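Local atomic coordinates of tubulin-specific chaperone A (Saccharomyces cerevisiae, PDB entry 1QSD), a protein that binds beta-tubulin as a post-chaperonin cofactor and takes part in an early step of the tubulin folding pathway. Residues A[6-20]-A[91-103]. Sequence-based numbering, arbitrary orientation.
Sequences LDIKVKALKRLTKEE and DARSAITSAQELL
Val-10 meets Ala-92 where the N-terminal ends of two helices come together in the three-helix bundle of this tubulin cofactor: segments 6-20 and 91-103 run the same way, 28° apart, on helices 5-39 and 90-104, while helix 45-81 lies against both. The tight part is a row of alanines under larger side chains. CG2 of Val-10 sits 3.7 Å from Ala-92 CB. One turn on, Leu-13 straddles two alanines: its CG stands anti to the backbone N (chi1 180°), which sends the fork down to the partner helix, with CD2 over the Ala-95 carbonyl and CD1 3.9 Å from Ala-99 CB. On the side facing helix 45-81, Leu-6 packs on Phe-79 and Ile-96 on Leu-80.

The solvent side is looser: partly exposed Lys-14 reaches along it to exposed Asp-91. Its extended chain lays CE across Ala-95 CB at 3.6 Å, and its side chain crosses that of Asp-91 at about a right angle, NZ reaching OD2 only in a long salt bridge of 3.7 Å. An alanine in place of Lys-14 would probably leave Asp-91 without this charged mate and strip the lysine's cover from one side of the Ala-95 methyl. Towards the C-terminal ends, Leu-102 CD1 touches Thr-17 CB, and CD2 of Leu-102 lies 3.6 Å from OE1 of Glu-20, whose other oxygen, OE2, is hydrogen-bonded to Tyr-66 OH. Between the helices, a water donates to Ala-95 O at 3.2 Å and hydrogen-bonds to Thr-17 OG1 at 3.0 Å.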
ATOM      1  N   LEU A   6     -21.201   2.717 -17.428  1.00 19.00           N
ATOM      2  CA  LEU A   6     -20.423   1.560 -17.829  1.00 19.73           C
ATOM      3  C   LEU A   6     -18.925   1.857 -17.638  1.00 22.14           C
ATOM      4  O   LEU A   6     -18.216   1.117 -16.936  1.00 18.53           O
ATOM      5  CB  LEU A   6     -20.695   1.199 -19.299  1.00 18.04           C
ATOM      6  CG  LEU A   6     -19.854   0.012 -19.824  1.00 18.55           C
ATOM      7  CD1 LEU A   6     -20.116  -1.236 -18.961  1.00 15.78           C
ATOM      8  CD2 LEU A   6     -20.165  -0.263 -21.306  1.00 17.65           C
ATOM      9  N   ASP A   7     -18.457   2.947 -18.253  1.00 22.94           N
ATOM     10  CA  ASP A   7     -17.050   3.339 -18.165  1.00 24.48           C
ATOM     11  C   ASP A   7     -16.579   3.511 -16.715  1.00 24.18           C
ATOM     12  O   ASP A   7     -15.433   3.173 -16.382  1.00 23.50           O
ATOM     13  CB  ASP A   7     -16.788   4.638 -18.939  1.00 26.55           C
ATOM     14  CG  ASP A   7     -17.156   4.536 -20.415  1.00 32.80           C
ATOM     15  OD1 ASP A   7     -17.416   5.600 -21.040  1.00 36.46           O
ATOM     16  OD2 ASP A   7     -17.181   3.405 -20.957  1.00 32.36           O
ATOM     17  N   ILE A   8     -17.448   4.054 -15.864  1.00 19.35           N
ATOM     18  CA  ILE A   8     -17.079   4.266 -14.475  1.00 19.91           C
ATOM     19  C   ILE A   8     -16.862   2.923 -13.785  1.00 18.65           C
ATOM     20  O   ILE A   8     -15.854   2.746 -13.097  1.00 18.14           O
ATOM     21  CB  ILE A   8     -18.125   5.157 -13.702  1.00 20.22           C
ATOM     22  CG1 ILE A   8     -18.045   6.614 -14.195  1.00 20.42           C
ATOM     23  CG2 ILE A   8     -17.821   5.161 -12.197  1.00 19.62           C
ATOM     24  CD1 ILE A   8     -19.271   7.456 -13.829  1.00 23.96           C
ATOM     25  N   LYS A   9     -17.793   1.984 -13.976  1.00 18.41           N
ATOM     26  CA  LYS A   9     -17.676   0.652 -13.372  1.00 16.95           C
ATOM     27  C   LYS A   9     -16.439  -0.090 -13.905  1.00 15.88           C
ATOM     28  O   LYS A   9     -15.675  -0.628 -13.123  1.00 16.99           O
ATOM     29  CB  LYS A   9     -18.952  -0.165 -13.588  1.00 16.26           C
ATOM     30  CG  LYS A   9     -20.153   0.422 -12.850  1.00 12.19           C
ATOM     31  CD  LYS A   9     -21.373  -0.438 -12.952  1.00 11.98           C
ATOM     32  CE  LYS A   9     -22.558   0.256 -12.284  1.00 11.32           C
ATOM     33  NZ  LYS A   9     -22.340   0.553 -10.833  1.00  8.00           N
ATOM     34  N   VAL A  10     -16.187  -0.038 -15.209  1.00 15.01           N
ATOM     35  CA  VAL A  10     -15.015  -0.698 -15.771  1.00 14.80           C
ATOM     36  C   VAL A  10     -13.745  -0.139 -15.152  1.00 18.51           C
ATOM     37  O   VAL A  10     -12.925  -0.893 -14.644  1.00 19.41           O
ATOM     38  CB  VAL A  10     -14.924  -0.530 -17.286  1.00 11.84           C
ATOM     39  CG1 VAL A  10     -13.638  -1.129 -17.798  1.00 13.02           C
ATOM     40  CG2 VAL A  10     -16.113  -1.196 -17.966  1.00 13.48           C
ATOM     41  N   LYS A  11     -13.595   1.184 -15.168  1.00 20.74           N
ATOM     42  CA  LYS A  11     -12.407   1.829 -14.604  1.00 22.12           C
ATOM     43  C   LYS A  11     -12.217   1.541 -13.122  1.00 21.20           C
ATOM     44  O   LYS A  11     -11.091   1.296 -12.666  1.00 19.71           O
ATOM     45  CB  LYS A  11     -12.434   3.337 -14.862  1.00 25.94           C
ATOM     46  CG  LYS A  11     -12.089   3.686 -16.292  1.00 31.95           C
ATOM     47  CD  LYS A  11     -12.301   5.157 -16.602  1.00 38.53           C
ATOM     48  CE  LYS A  11     -11.942   5.447 -18.060  1.00 42.07           C
ATOM     49  NZ  LYS A  11     -12.250   6.855 -18.464  1.00 49.23           N
ATOM     50  N   ALA A  12     -13.318   1.559 -12.379  1.00 17.66           N
ATOM     51  CA  ALA A  12     -13.264   1.283 -10.957  1.00 18.62           C
ATOM     52  C   ALA A  12     -12.564  -0.067 -10.753  1.00 19.67           C
ATOM     53  O   ALA A  12     -11.613  -0.158  -9.969  1.00 19.69           O
ATOM     54  CB  ALA A  12     -14.671   1.257 -10.365  1.00 10.92           C
ATOM     55  N   LEU A  13     -12.977  -1.074 -11.529  1.00 18.42           N
ATOM     56  CA  LEU A  13     -12.424  -2.416 -11.431  1.00 18.42           C
ATOM     57  C   LEU A  13     -10.984  -2.518 -11.916  1.00 22.29           C
ATOM     58  O   LEU A  13     -10.145  -3.142 -11.249  1.00 20.59           O
ATOM     59  CB  LEU A  13     -13.286  -3.423 -12.186  1.00 15.62           C
ATOM     60  CG  LEU A  13     -12.789  -4.894 -12.157  1.00 17.77           C
ATOM     61  CD1 LEU A  13     -12.663  -5.451 -10.701  1.00 16.59           C
ATOM     62  CD2 LEU A  13     -13.740  -5.778 -12.974  1.00 16.97           C
ATOM     63  N   LYS A  14     -10.700  -1.935 -13.082  1.00 25.13           N
ATOM     64  CA  LYS A  14      -9.344  -1.962 -13.639  1.00 28.95           C
ATOM     65  C   LYS A  14      -8.335  -1.292 -12.694  1.00 28.11           C
ATOM     66  O   LYS A  14      -7.196  -1.722 -12.586  1.00 29.29           O
ATOM     67  CB  LYS A  14      -9.294  -1.305 -15.033  1.00 29.79           C
ATOM     68  CG  LYS A  14     -10.139  -2.028 -16.079  1.00 37.90           C
ATOM     69  CD  LYS A  14      -9.697  -1.751 -17.536  1.00 43.63           C
ATOM     70  CE  LYS A  14     -10.343  -2.783 -18.497  1.00 49.59           C
ATOM     71  NZ  LYS A  14      -9.863  -2.796 -19.926  1.00 50.48           N
ATOM     72  N   ARG A  15      -8.755  -0.261 -11.987  1.00 28.22           N
ATOM     73  CA  ARG A  15      -7.834   0.396 -11.087  1.00 29.09           C
ATOM     74  C   ARG A  15      -7.593  -0.418  -9.835  1.00 26.27           C
ATOM     75  O   ARG A  15      -6.484  -0.439  -9.285  1.00 24.66           O
ATOM     76  CB  ARG A  15      -8.277   1.829 -10.836  1.00 34.66           C
ATOM     77  CG  ARG A  15      -8.322   2.618 -12.180  1.00 45.76           C
ATOM     78  CD  ARG A  15      -7.140   2.226 -13.111  1.00 52.22           C
ATOM     79  NE  ARG A  15      -7.163   2.785 -14.471  1.00 56.39           N
ATOM     80  CZ  ARG A  15      -8.172   2.681 -15.341  1.00 58.62           C
ATOM     81  NH1 ARG A  15      -9.297   2.054 -15.016  1.00 59.19           N
ATOM     82  NH2 ARG A  15      -8.022   3.140 -16.584  1.00 58.72           N
ATOM     83  N   LEU A  16      -8.583  -1.204  -9.455  1.00 24.27           N
ATOM     84  CA  LEU A  16      -8.407  -2.059  -8.289  1.00 26.01           C
ATOM     85  C   LEU A  16      -7.423  -3.189  -8.621  1.00 25.41           C
ATOM     86  O   LEU A  16      -6.536  -3.505  -7.831  1.00 24.52           O
ATOM     87  CB  LEU A  16      -9.745  -2.644  -7.813  1.00 24.45           C
ATOM     88  CG  LEU A  16     -10.462  -1.897  -6.697  1.00 24.75           C
ATOM     89  CD1 LEU A  16     -11.581  -2.757  -6.136  1.00 24.67           C
ATOM     90  CD2 LEU A  16      -9.465  -1.599  -5.603  1.00 27.94           C
ATOM     91  N   THR A  17      -7.555  -3.780  -9.803  1.00 25.52           N
ATOM     92  CA  THR A  17      -6.653  -4.861 -10.171  1.00 26.53           C
ATOM     93  C   THR A  17      -5.235  -4.351 -10.397  1.00 27.50           C
ATOM     94  O   THR A  17      -4.281  -5.079 -10.161  1.00 30.40           O
ATOM     95  CB  THR A  17      -7.159  -5.706 -11.380  1.00 27.13           C
ATOM     96  OG1 THR A  17      -7.066  -4.943 -12.591  1.00 31.30           O
ATOM     97  CG2 THR A  17      -8.604  -6.178 -11.137  1.00 22.70           C
ATOM     98  N   LYS A  18      -5.082  -3.104 -10.828  1.00 29.24           N
ATOM     99  CA  LYS A  18      -3.749  -2.536 -11.006  1.00 30.97           C
ATOM    100  C   LYS A  18      -3.132  -2.217  -9.620  1.00 32.29           C
ATOM    101  O   LYS A  18      -1.914  -2.322  -9.433  1.00 31.49           O
ATOM    102  CB  LYS A  18      -3.810  -1.281 -11.865  1.00 37.17           C
ATOM    103  CG  LYS A  18      -2.460  -0.846 -12.401  1.00 44.16           C
ATOM    104  CD  LYS A  18      -2.501   0.550 -13.031  1.00 49.62           C
ATOM    105  CE  LYS A  18      -1.111   0.969 -13.497  1.00 51.34           C
ATOM    106  NZ  LYS A  18      -1.045   2.410 -13.829  1.00 53.98           N
ATOM    107  N   GLU A  19      -3.962  -1.820  -8.653  1.00 32.72           N
ATOM    108  CA  GLU A  19      -3.493  -1.537  -7.287  1.00 33.39           C
ATOM    109  C   GLU A  19      -2.950  -2.827  -6.630  1.00 34.66           C
ATOM    110  O   GLU A  19      -1.883  -2.824  -6.008  1.00 34.62           O
ATOM    111  CB  GLU A  19      -4.633  -0.950  -6.449  1.00 34.40           C
ATOM    112  CG  GLU A  19      -4.357  -0.904  -4.955  1.00 40.63           C
ATOM    113  CD  GLU A  19      -5.416  -0.139  -4.151  1.00 43.01           C
ATOM    114  OE1 GLU A  19      -5.309  -0.123  -2.901  1.00 44.50           O
ATOM    115  OE2 GLU A  19      -6.339   0.456  -4.758  1.00 45.52           O
ATOM    116  N   GLU A  20      -3.676  -3.932  -6.793  1.00 33.82           N
ATOM    117  CA  GLU A  20      -3.278  -5.235  -6.256  1.00 33.24           C
ATOM    118  C   GLU A  20      -1.886  -5.603  -6.757  1.00 32.94           C
ATOM    119  O   GLU A  20      -1.081  -6.166  -6.017  1.00 32.45           O
ATOM    120  CB  GLU A  20      -4.278  -6.304  -6.709  1.00 33.83           C
ATOM    121  CG  GLU A  20      -4.085  -7.678  -6.099  1.00 34.29           C
ATOM    122  CD  GLU A  20      -3.217  -8.611  -6.942  1.00 36.95           C
ATOM    123  OE1 GLU A  20      -2.810  -8.256  -8.069  1.00 33.68           O
ATOM    124  OE2 GLU A  20      -2.952  -9.733  -6.470  1.00 40.40           O
ATOM    125  N   ASP A  91     -14.180  -4.305 -23.392  1.00 23.62           N
ATOM    126  CA  ASP A  91     -13.292  -3.893 -22.310  1.00 25.55           C
ATOM    127  C   ASP A  91     -13.802  -4.336 -20.958  1.00 22.58           C
ATOM    128  O   ASP A  91     -13.011  -4.699 -20.091  1.00 24.28           O
ATOM    129  CB  ASP A  91     -13.087  -2.388 -22.295  1.00 29.11           C
ATOM    130  CG  ASP A  91     -11.996  -1.958 -23.218  1.00 34.65           C
ATOM    131  OD1 ASP A  91     -12.064  -0.815 -23.712  1.00 39.24           O
ATOM    132  OD2 ASP A  91     -11.066  -2.769 -23.452  1.00 40.48           O
ATOM    133  N   ALA A  92     -15.122  -4.295 -20.785  1.00 22.12           N
ATOM    134  CA  ALA A  92     -15.761  -4.694 -19.525  1.00 21.07           C
ATOM    135  C   ALA A  92     -15.561  -6.193 -19.281  1.00 20.62           C
ATOM    136  O   ALA A  92     -15.152  -6.603 -18.202  1.00 18.27           O
ATOM    137  CB  ALA A  92     -17.254  -4.350 -19.553  1.00 20.49           C
ATOM    138  N   ARG A  93     -15.860  -7.003 -20.298  1.00 22.57           N
ATOM    139  CA  ARG A  93     -15.674  -8.458 -20.225  1.00 22.73           C
ATOM    140  C   ARG A  93     -14.209  -8.801 -19.930  1.00 19.16           C
ATOM    141  O   ARG A  93     -13.923  -9.680 -19.131  1.00 18.04           O
ATOM    142  CB  ARG A  93     -16.076  -9.110 -21.555  1.00 25.12           C
ATOM    143  CG  ARG A  93     -17.534  -9.569 -21.628  1.00 28.79           C
ATOM    144  CD  ARG A  93     -17.777 -10.481 -22.854  1.00 29.77           C
ATOM    145  NE  ARG A  93     -18.284  -9.724 -23.997  1.00 31.16           N
ATOM    146  CZ  ARG A  93     -17.567  -9.378 -25.063  1.00 30.93           C
ATOM    147  NH1 ARG A  93     -16.282  -9.730 -25.167  1.00 32.42           N
ATOM    148  NH2 ARG A  93     -18.131  -8.625 -26.004  1.00 29.51           N
ATOM    149  N   SER A  94     -13.299  -8.065 -20.559  1.00 17.66           N
ATOM    150  CA  SER A  94     -11.875  -8.255 -20.390  1.00 20.52           C
ATOM    151  C   SER A  94     -11.483  -7.905 -18.958  1.00 22.36           C
ATOM    152  O   SER A  94     -10.673  -8.607 -18.342  1.00 26.65           O
ATOM    153  CB  SER A  94     -11.125  -7.358 -21.376  1.00 22.35           C
ATOM    154  OG  SER A  94      -9.773  -7.739 -21.497  1.00 30.05           O
ATOM    155  N   ALA A  95     -12.065  -6.840 -18.416  1.00 20.61           N
ATOM    156  CA  ALA A  95     -11.762  -6.434 -17.056  1.00 17.42           C
ATOM    157  C   ALA A  95     -12.214  -7.528 -16.104  1.00 17.43           C
ATOM    158  O   ALA A  95     -11.485  -7.871 -15.173  1.00 17.57           O
ATOM    159  CB  ALA A  95     -12.473  -5.129 -16.728  1.00 20.22           C
ATOM    160  N   ILE A  96     -13.412  -8.074 -16.351  1.00 17.57           N
ATOM    161  CA  ILE A  96     -14.017  -9.146 -15.509  1.00 17.96           C
ATOM    162  C   ILE A  96     -13.179 -10.427 -15.465  1.00 18.03           C
ATOM    163  O   ILE A  96     -13.023 -11.046 -14.413  1.00 19.65           O
ATOM    164  CB  ILE A  96     -15.449  -9.511 -15.985  1.00 15.24           C
ATOM    165  CG1 ILE A  96     -16.387  -8.328 -15.736  1.00 15.14           C
ATOM    166  CG2 ILE A  96     -15.956 -10.776 -15.249  1.00 15.34           C
ATOM    167  CD1 ILE A  96     -17.797  -8.509 -16.252  1.00 13.32           C
ATOM    168  N   THR A  97     -12.649 -10.799 -16.624  1.00 20.25           N
ATOM    169  CA  THR A  97     -11.798 -11.965 -16.786  1.00 21.34           C
ATOM    170  C   THR A  97     -10.494 -11.817 -16.014  1.00 21.03           C
ATOM    171  O   THR A  97     -10.122 -12.727 -15.275  1.00 25.17           O
ATOM    172  CB  THR A  97     -11.534 -12.226 -18.275  1.00 22.81           C
ATOM    173  OG1 THR A  97     -12.759 -12.645 -18.882  1.00 24.26           O
ATOM    174  CG2 THR A  97     -10.461 -13.310 -18.477  1.00 24.10           C
ATOM    175  N   SER A  98      -9.831 -10.670 -16.128  1.00 19.37           N
ATOM    176  CA  SER A  98      -8.594 -10.455 -15.394  1.00 19.68           C
ATOM    177  C   SER A  98      -8.816 -10.495 -13.888  1.00 19.96           C
ATOM    178  O   SER A  98      -8.008 -11.062 -13.140  1.00 21.93           O
ATOM    179  CB  SER A  98      -7.973  -9.122 -15.778  1.00 22.00           C
ATOM    180  OG  SER A  98      -7.494  -9.174 -17.106  1.00 26.93           O
ATOM    181  N   ALA A  99      -9.914  -9.899 -13.441  1.00 19.12           N
ATOM    182  CA  ALA A  99     -10.232  -9.886 -12.022  1.00 21.75           C
ATOM    183  C   ALA A  99     -10.486 -11.306 -11.511  1.00 21.31           C
ATOM    184  O   ALA A  99     -10.074 -11.656 -10.398  1.00 22.35           O
ATOM    185  CB  ALA A  99     -11.461  -9.005 -11.762  1.00 16.35           C
ATOM    186  N   GLN A 100     -11.205 -12.093 -12.315  1.00 22.10           N
ATOM    187  CA  GLN A 100     -11.554 -13.465 -11.970  1.00 21.46           C
ATOM    188  C   GLN A 100     -10.288 -14.326 -11.895  1.00 22.53           C
ATOM    189  O   GLN A 100     -10.121 -15.122 -10.972  1.00 22.27           O
ATOM    190  CB  GLN A 100     -12.545 -14.019 -12.993  1.00 21.59           C
ATOM    191  CG  GLN A 100     -13.117 -15.385 -12.637  1.00 24.88           C
ATOM    192  CD  GLN A 100     -13.975 -15.343 -11.399  1.00 28.41           C
ATOM    193  OE1 GLN A 100     -13.562 -15.774 -10.325  1.00 31.67           O
ATOM    194  NE2 GLN A 100     -15.179 -14.815 -11.537  1.00 30.58           N
ATOM    195  N   GLU A 101      -9.379 -14.136 -12.844  1.00 26.48           N
ATOM    196  CA  GLU A 101      -8.123 -14.883 -12.850  1.00 30.28           C
ATOM    197  C   GLU A 101      -7.431 -14.652 -11.523  1.00 30.58           C
ATOM    198  O   GLU A 101      -7.063 -15.613 -10.852  1.00 33.06           O
ATOM    199  CB  GLU A 101      -7.204 -14.403 -13.964  1.00 33.19           C
ATOM    200  CG  GLU A 101      -7.644 -14.800 -15.349  1.00 41.23           C
ATOM    201  CD  GLU A 101      -6.764 -14.199 -16.448  1.00 46.77           C
ATOM    202  OE1 GLU A 101      -7.135 -14.350 -17.636  1.00 49.68           O
ATOM    203  OE2 GLU A 101      -5.713 -13.580 -16.134  1.00 46.68           O
ATOM    204  N   LEU A 102      -7.303 -13.378 -11.144  1.00 29.15           N
ATOM    205  CA  LEU A 102      -6.673 -12.983  -9.887  1.00 29.32           C
ATOM    206  C   LEU A 102      -7.241 -13.703  -8.675  1.00 27.76           C
ATOM    207  O   LEU A 102      -6.481 -14.246  -7.876  1.00 27.81           O
ATOM    208  CB  LEU A 102      -6.819 -11.478  -9.648  1.00 31.19           C
ATOM    209  CG  LEU A 102      -5.844 -10.547 -10.327  1.00 31.37           C
ATOM    210  CD1 LEU A 102      -6.176  -9.139  -9.938  1.00 34.15           C
ATOM    211  CD2 LEU A 102      -4.449 -10.891  -9.894  1.00 34.08           C
ATOM    212  N   LEU A 103      -8.564 -13.640  -8.525  1.00 25.31           N
ATOM    213  CA  LEU A 103      -9.270 -14.259  -7.416  1.00 25.30           C
ATOM    214  C   LEU A 103      -9.115 -15.786  -7.391  1.00 27.09           C
ATOM    215  O   LEU A 103      -9.178 -16.414  -6.333  1.00 23.70           O
ATOM    216  CB  LEU A 103     -10.750 -13.879  -7.491  1.00 23.10           C
ATOM    217  CG  LEU A 103     -11.038 -12.378  -7.437  1.00 25.73           C
ATOM    218  CD1 LEU A 103     -12.491 -12.121  -7.821  1.00 24.82           C
ATOM    219  CD2 LEU A 103     -10.748 -11.845  -6.037  1.00 24.32           C
TER
HETATM  220  O   HOH W   1      -9.138  -5.768 -14.532  1.00 40.66           O